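Local atomic coordinates of peroxisomal fatty acid beta-oxidation multifunctional protein MFP2 (Arabidopsis thaliana, PDB entry 2WTB), a protein that catalyses hydration of long-chain enoyl-CoAs and NAD-dependent oxidation of 3-hydroxyacyl-CoAs in peroxisomal fatty acid beta-oxidation during seed germination. Residues G447-S452 and A497-F502; M457-I462 and L654-I659. All coordinates share one frame; numbering follows the deposited sequence.

Interaction 1: G447-S452 and A497-F502; sequences GAHFFS and AVNRMF
His449 is the first residue of 447-452 to meet 497-502, and what it meets is the amide end of Asn499. With its ring swung anti to the backbone N (chi1 -169°), it brings CE1 to 4.1 Å from Asn499 OD1, and ring and amide planes stand almost perpendicular, 87° apart. This is a loose approach of a ring carbon to the amide oxygen, with no hydrogen bond; His449 NE2 is bonded instead to Ser428 OG. Two residues on, Phe451 supplies most of what this segment brings to the contact. Its ring comes in from the opposite direction to Val498 and pushes its CZ-CE2 side against the valine's branched end. Phe451 CZ lies 3.5 Å from Val498 CG2, while Phe451 CE2 lies 3.6 Å from Val498 CG1. The fork of the valine thus sits against that one bond of the ring, and Val498 CB is also close, 3.6 Å from Phe451 CZ. The same ring carbon CE2 meets Asn499 ND2 at 4.0 Å, the nitrogen standing in the ring plane at its edge, so the amide nitrogen meets the rim of the ring. With an alanine here the ring is gone, and the two methyls of Val498 would probably be left facing a gap, while Asn499 ND2 would lose its edge neighbour. From the neighbouring strand, Glu461 OE2 accepts hydrogen bonds from the backbone N of Ala497 and Val498, tying the start of helix 498-514 to the sheet. The arrangement belongs to the junction between the Rossmann-type NAD-binding domain and the helical C-terminal domain of 3-hydroxyacyl-CoA dehydrogenases, and the setting of His449 beside Glu461 is consistent with the His-Glu pair known from that family.

Interaction 2: M457-I462 and L654-I659; sequences MPLLEI and LDIAGI
A small, buried contact made by an aliphatic side chain joins strand 459-464 of the dehydrogenase sheet to helix 651-662, in the C-terminal helical part of the chain, with Leu459 on one side and Ile656 and Ala657 on the other. No hydrogen bond crosses it, and only about 101 Å² is buried between the two segments. Leu459 does nearly all the work from the strand. Its CG lies anti to the backbone N (chi1 -169°), which sends the forked end out from the strand to the helix, where the two methyls find different partners. CD1 goes to the side chain of Ile656, meeting its CG2 branch at 4.3 Å; the longer arm of the isoleucine leads away from the strand. CD2 lies 4.1 Å from Ala657 O, and so packs on the helix backbone rather than on a side chain. The alanine methyl stays farther off, Ala657 CB lying 4.8 Å from Leu459 CD2. A residue this small is consistent with the close approach of the backbones, with Leu459 CA and Ala657 CA 7.3 Å apart. The helix is regular here, with Gly658 N bonded to Leu654 O at 3.0 Å. These spacings make a light contact, one leucine resting on a helical turn rather than interlocking with it. Neighbours fill out the surroundings: Leu459 also touches Phe451 and Val498, and Ala657 touches Val498, which makes a three-way meeting of sheet, helix 498-514 and helix 651-662. Beyond it, Ile656 and Ile659 pack on helix 281-294, while Leu654 reaches helix 624-644, placing helix 651-662 between the sheet and the surrounding helices.

Overall arrangement
Both contacts come from adjacent antiparallel strands of one sheet, 445-450 and 459-464, or in the case of Phe451 from the loop that follows the first, and their centres are only 8 Å apart. Interaction 2 is buried, entirely aliphatic and backbone in character. Interaction 1 lies farther from the centre of the chain and is only partly buried; it mixes an aromatic-valine contact with polar groups. The strands are tied by a probable hydrogen bond, His449 N to Glu461 O, at 2.8 Å. Interaction 1 faces the first turn of helix 498-514, interaction 2 the middle of helix 651-662. Together the pairs seat two different helices side by side against neighbouring strands.

Interaction 1: G447-S452 and A497-F502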
loop_
_atom_site.group_PDB
_atom_site.type_symbol
_atom_site.label_atom_id
_atom_site.label_comp_id
_atom_site.label_asym_id
_atom_site.label_seq_id
_atom_site.Cartn_x
_atom_site.Cartn_y
_atom_site.Cartn_z
ATOM N N GLY A 447 -8.768 -10.519 -18.246
ATOM C CA GLY A 447 -9.152 -9.162 -17.905
ATOM C C GLY A 447 -8.074 -8.407 -17.149
ATOM O O GLY A 447 -7.713 -8.771 -16.031
ATOM N N ALA A 448 -7.554 -7.352 -17.769
ATOM C CA ALA A 448 -6.595 -6.473 -17.113
ATOM C C ALA A 448 -7.286 -5.161 -16.753
ATOM O O ALA A 448 -7.262 -4.198 -17.519
ATOM C CB ALA A 448 -5.396 -6.225 -18.014
ATOM N N HIS A 449 -7.913 -5.136 -15.582
ATOM C CA HIS A 449 -8.758 -4.015 -15.196
ATOM C C HIS A 449 -7.996 -2.972 -14.391
ATOM O O HIS A 449 -7.519 -3.248 -13.292
ATOM C CB HIS A 449 -9.969 -4.512 -14.405
ATOM C CG HIS A 449 -11.022 -3.470 -14.201
ATOM N ND1 HIS A 449 -11.323 -2.949 -12.961
ATOM C CD2 HIS A 449 -11.840 -2.846 -15.080
ATOM C CE1 HIS A 449 -12.286 -2.054 -13.085
ATOM N NE2 HIS A 449 -12.617 -1.970 -14.361
ATOM N N PHE A 450 -7.883 -1.772 -14.953
ATOM C CA PHE A 450 -7.195 -0.671 -14.290
ATOM C C PHE A 450 -8.190 0.362 -13.779
ATOM O O PHE A 450 -9.336 0.416 -14.226
ATOM C CB PHE A 450 -6.213 0.011 -15.245
ATOM C CG PHE A 450 -5.030 -0.835 -15.616
ATOM C CD1 PHE A 450 -5.138 -1.812 -16.594
ATOM C CD2 PHE A 450 -3.804 -0.638 -15.003
ATOM C CE1 PHE A 450 -4.047 -2.584 -16.945
ATOM C CE2 PHE A 450 -2.709 -1.408 -15.350
ATOM C CZ PHE A 450 -2.831 -2.382 -16.322
ATOM N N PHE A 451 -7.741 1.188 -12.844
ATOM C CA PHE A 451 -8.568 2.267 -12.327
ATOM C C PHE A 451 -7.924 3.606 -12.648
ATOM O O PHE A 451 -6.745 3.821 -12.368
ATOM C CB PHE A 451 -8.771 2.106 -10.820
ATOM C CG PHE A 451 -9.366 0.784 -10.431
ATOM C CD1 PHE A 451 -8.572 -0.350 -10.345
ATOM C CD2 PHE A 451 -10.720 0.670 -10.159
ATOM C CE1 PHE A 451 -9.115 -1.569 -9.991
ATOM C CE2 PHE A 451 -11.272 -0.549 -9.802
ATOM C CZ PHE A 451 -10.468 -1.669 -9.719
ATOM N N SER A 452 -8.696 4.501 -13.254
ATOM C CA SER A 452 -8.193 5.819 -13.622
ATOM C C SER A 452 -7.895 6.649 -12.378
ATOM O O SER A 452 -8.672 6.635 -11.422
ATOM C CB SER A 452 -9.204 6.544 -14.512
ATOM O OG SER A 452 -8.708 7.806 -14.923
ATOM N N ALA A 497 -14.778 -7.457 -8.656
ATOM C CA ALA A 497 -14.668 -7.375 -7.200
ATOM C C ALA A 497 -14.843 -5.955 -6.664
ATOM O O ALA A 497 -15.731 -5.697 -5.856
ATOM C CB ALA A 497 -13.341 -7.951 -6.732
ATOM N N VAL A 498 -13.990 -5.042 -7.118
ATOM C CA VAL A 498 -13.958 -3.681 -6.587
ATOM C C VAL A 498 -15.266 -2.916 -6.796
ATOM O O VAL A 498 -15.904 -2.490 -5.836
ATOM C CB VAL A 498 -12.797 -2.871 -7.193
ATOM C CG1 VAL A 498 -12.800 -1.453 -6.649
ATOM C CG2 VAL A 498 -11.472 -3.559 -6.906
ATOM N N ASN A 499 -15.657 -2.740 -8.054
ATOM C CA ASN A 499 -16.868 -1.994 -8.377
ATOM C C ASN A 499 -18.145 -2.656 -7.872
ATOM O O ASN A 499 -19.054 -1.978 -7.403
ATOM C CB ASN A 499 -16.960 -1.741 -9.882
ATOM C CG ASN A 499 -15.934 -0.737 -10.362
ATOM O OD1 ASN A 499 -15.791 -0.503 -11.562
ATOM N ND2 ASN A 499 -15.213 -0.135 -9.423
ATOM N N ARG A 500 -18.214 -3.979 -7.972
ATOM C CA ARG A 500 -19.375 -4.709 -7.473
ATOM C C ARG A 500 -19.487 -4.576 -5.959
ATOM O O ARG A 500 -20.580 -4.561 -5.400
ATOM C CB ARG A 500 -19.295 -6.187 -7.853
ATOM C CG ARG A 500 -20.430 -7.011 -7.270
ATOM C CD ARG A 500 -20.226 -8.496 -7.489
ATOM N NE ARG A 500 -21.250 -9.279 -6.803
ATOM C CZ ARG A 500 -21.265 -10.606 -6.752
ATOM N NH1 ARG A 500 -20.311 -11.305 -7.350
ATOM N NH2 ARG A 500 -22.235 -11.233 -6.102
ATOM N N MET A 501 -18.337 -4.480 -5.306
ATOM C CA MET A 501 -18.263 -4.404 -3.858
ATOM C C MET A 501 -18.890 -3.114 -3.342
ATOM O O MET A 501 -19.645 -3.121 -2.368
ATOM C CB MET A 501 -16.800 -4.458 -3.432
ATOM C CG MET A 501 -16.530 -5.197 -2.145
ATOM S SD MET A 501 -14.759 -5.253 -1.831
ATOM C CE MET A 501 -14.694 -6.467 -0.522
ATOM N N PHE A 502 -18.575 -2.007 -4.007
ATOM C CA PHE A 502 -18.964 -0.685 -3.529
ATOM C C PHE A 502 -20.159 -0.075 -4.257
ATOM O O PHE A 502 -20.461 1.105 -4.075
ATOM C CB PHE A 502 -17.773 0.276 -3.597
ATOM C CG PHE A 502 -16.808 0.120 -2.460
ATOM C CD1 PHE A 502 -16.986 0.828 -1.285
ATOM C CD2 PHE A 502 -15.729 -0.738 -2.560
ATOM C CE1 PHE A 502 -16.103 0.686 -0.232
ATOM C CE2 PHE A 502 -14.842 -0.882 -1.512
ATOM C CZ PHE A 502 -15.029 -0.169 -0.347
#

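Interaction 2: M457-I462 and L654-I659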
loop_
_atom_site.group_PDB
_atom_site.type_symbol
_atom_site.label_atom_id
_atom_site.label_comp_id
_atom_site.label_asym_id
_atom_site.label_seq_id
_atom_site.Cartn_x
_atom_site.Cartn_y
_atom_site.Cartn_z
ATOM N N MET A 457 -3.261 4.971 -9.798
ATOM C CA MET A 457 -3.988 3.995 -9.000
ATOM C C MET A 457 -3.181 2.705 -8.906
ATOM O O MET A 457 -2.834 2.110 -9.926
ATOM C CB MET A 457 -5.366 3.726 -9.602
ATOM C CG MET A 457 -6.424 3.352 -8.580
ATOM S SD MET A 457 -6.649 4.640 -7.337
ATOM C CE MET A 457 -6.759 6.099 -8.371
ATOM N N PRO A 458 -2.883 2.269 -7.675
ATOM C CA PRO A 458 -1.949 1.172 -7.402
ATOM C C PRO A 458 -2.551 -0.201 -7.678
ATOM O O PRO A 458 -1.814 -1.176 -7.812
ATOM C CB PRO A 458 -1.670 1.312 -5.897
ATOM C CG PRO A 458 -2.400 2.558 -5.447
ATOM C CD PRO A 458 -3.481 2.789 -6.438
ATOM N N LEU A 459 -3.874 -0.274 -7.759
ATOM C CA LEU A 459 -4.552 -1.556 -7.890
ATOM C C LEU A 459 -4.674 -2.013 -9.337
ATOM O O LEU A 459 -4.772 -1.199 -10.257
ATOM C CB LEU A 459 -5.942 -1.501 -7.257
ATOM C CG LEU A 459 -6.650 -2.847 -7.098
ATOM C CD1 LEU A 459 -6.001 -3.651 -5.980
ATOM C CD2 LEU A 459 -8.131 -2.648 -6.829
ATOM N N LEU A 460 -4.666 -3.329 -9.520
ATOM C CA LEU A 460 -4.914 -3.938 -10.815
ATOM C C LEU A 460 -5.753 -5.192 -10.627
ATOM O O LEU A 460 -5.354 -6.114 -9.918
ATOM C CB LEU A 460 -3.602 -4.297 -11.510
ATOM C CG LEU A 460 -3.739 -5.226 -12.717
ATOM C CD1 LEU A 460 -4.674 -4.623 -13.761
ATOM C CD2 LEU A 460 -2.378 -5.540 -13.318
ATOM N N GLU A 461 -6.923 -5.218 -11.254
ATOM C CA GLU A 461 -7.777 -6.394 -11.206
ATOM C C GLU A 461 -7.491 -7.320 -12.380
ATOM O O GLU A 461 -7.779 -6.984 -13.526
ATOM C CB GLU A 461 -9.254 -5.998 -11.214
ATOM C CG GLU A 461 -9.868 -5.824 -9.838
ATOM C CD GLU A 461 -11.374 -5.604 -9.902
ATOM O OE1 GLU A 461 -11.861 -5.093 -10.935
ATOM O OE2 GLU A 461 -12.069 -5.945 -8.921
ATOM N N ILE A 462 -6.910 -8.478 -12.088
ATOM C CA ILE A 462 -6.734 -9.515 -13.097
ATOM C C ILE A 462 -7.980 -10.385 -13.112
ATOM O O ILE A 462 -8.197 -11.188 -12.205
ATOM C CB ILE A 462 -5.498 -10.389 -12.811
ATOM C CG1 ILE A 462 -4.221 -9.559 -12.929
ATOM C CG2 ILE A 462 -5.442 -11.565 -13.764
ATOM C CD1 ILE A 462 -2.970 -10.337 -12.618
ATOM N N LEU A 654 -10.111 -9.166 -0.646
ATOM C CA LEU A 654 -11.185 -8.180 -0.614
ATOM C C LEU A 654 -10.776 -6.953 0.202
ATOM O O LEU A 654 -11.112 -5.822 -0.150
ATOM C CB LEU A 654 -12.459 -8.796 -0.041
ATOM C CG LEU A 654 -13.151 -9.841 -0.917
ATOM C CD1 LEU A 654 -14.497 -10.217 -0.322
ATOM C CD2 LEU A 654 -13.316 -9.321 -2.336
ATOM N N ASP A 655 -10.046 -7.187 1.289
ATOM C CA ASP A 655 -9.548 -6.104 2.131
ATOM C C ASP A 655 -8.674 -5.148 1.329
ATOM O O ASP A 655 -8.969 -3.955 1.240
ATOM C CB ASP A 655 -8.767 -6.662 3.323
ATOM C CG ASP A 655 -9.656 -7.392 4.313
ATOM O OD1 ASP A 655 -10.853 -7.049 4.401
ATOM O OD2 ASP A 655 -9.159 -8.304 5.009
ATOM N N ILE A 656 -7.601 -5.678 0.746
ATOM C CA ILE A 656 -6.698 -4.882 -0.082
ATOM C C ILE A 656 -7.447 -4.193 -1.218
ATOM O O ILE A 656 -7.158 -3.044 -1.557
ATOM C CB ILE A 656 -5.543 -5.735 -0.664
ATOM C CG1 ILE A 656 -4.304 -5.641 0.226
ATOM C CG2 ILE A 656 -5.169 -5.258 -2.057
ATOM C CD1 ILE A 656 -4.571 -5.911 1.678
ATOM N N ALA A 657 -8.416 -4.892 -1.799
ATOM C CA ALA A 657 -9.175 -4.347 -2.918
ATOM C C ALA A 657 -9.924 -3.080 -2.520
ATOM O O ALA A 657 -9.739 -2.026 -3.125
ATOM C CB ALA A 657 -10.133 -5.389 -3.478
ATOM N N GLY A 658 -10.767 -3.189 -1.498
ATOM C CA GLY A 658 -11.509 -2.045 -1.004
ATOM C C GLY A 658 -10.574 -0.936 -0.570
ATOM O O GLY A 658 -10.799 0.237 -0.867
ATOM N N ILE A 659 -9.513 -1.314 0.133
ATOM C CA ILE A 659 -8.523 -0.357 0.612
ATOM C C ILE A 659 -7.857 0.397 -0.532
ATOM O O ILE A 659 -7.813 1.625 -0.537
ATOM C CB ILE A 659 -7.426 -1.057 1.438
ATOM C CG1 ILE A 659 -7.944 -1.396 2.836
ATOM C CG2 ILE A 659 -6.179 -0.186 1.522
ATOM C CD1 ILE A 659 -6.960 -2.176 3.679
#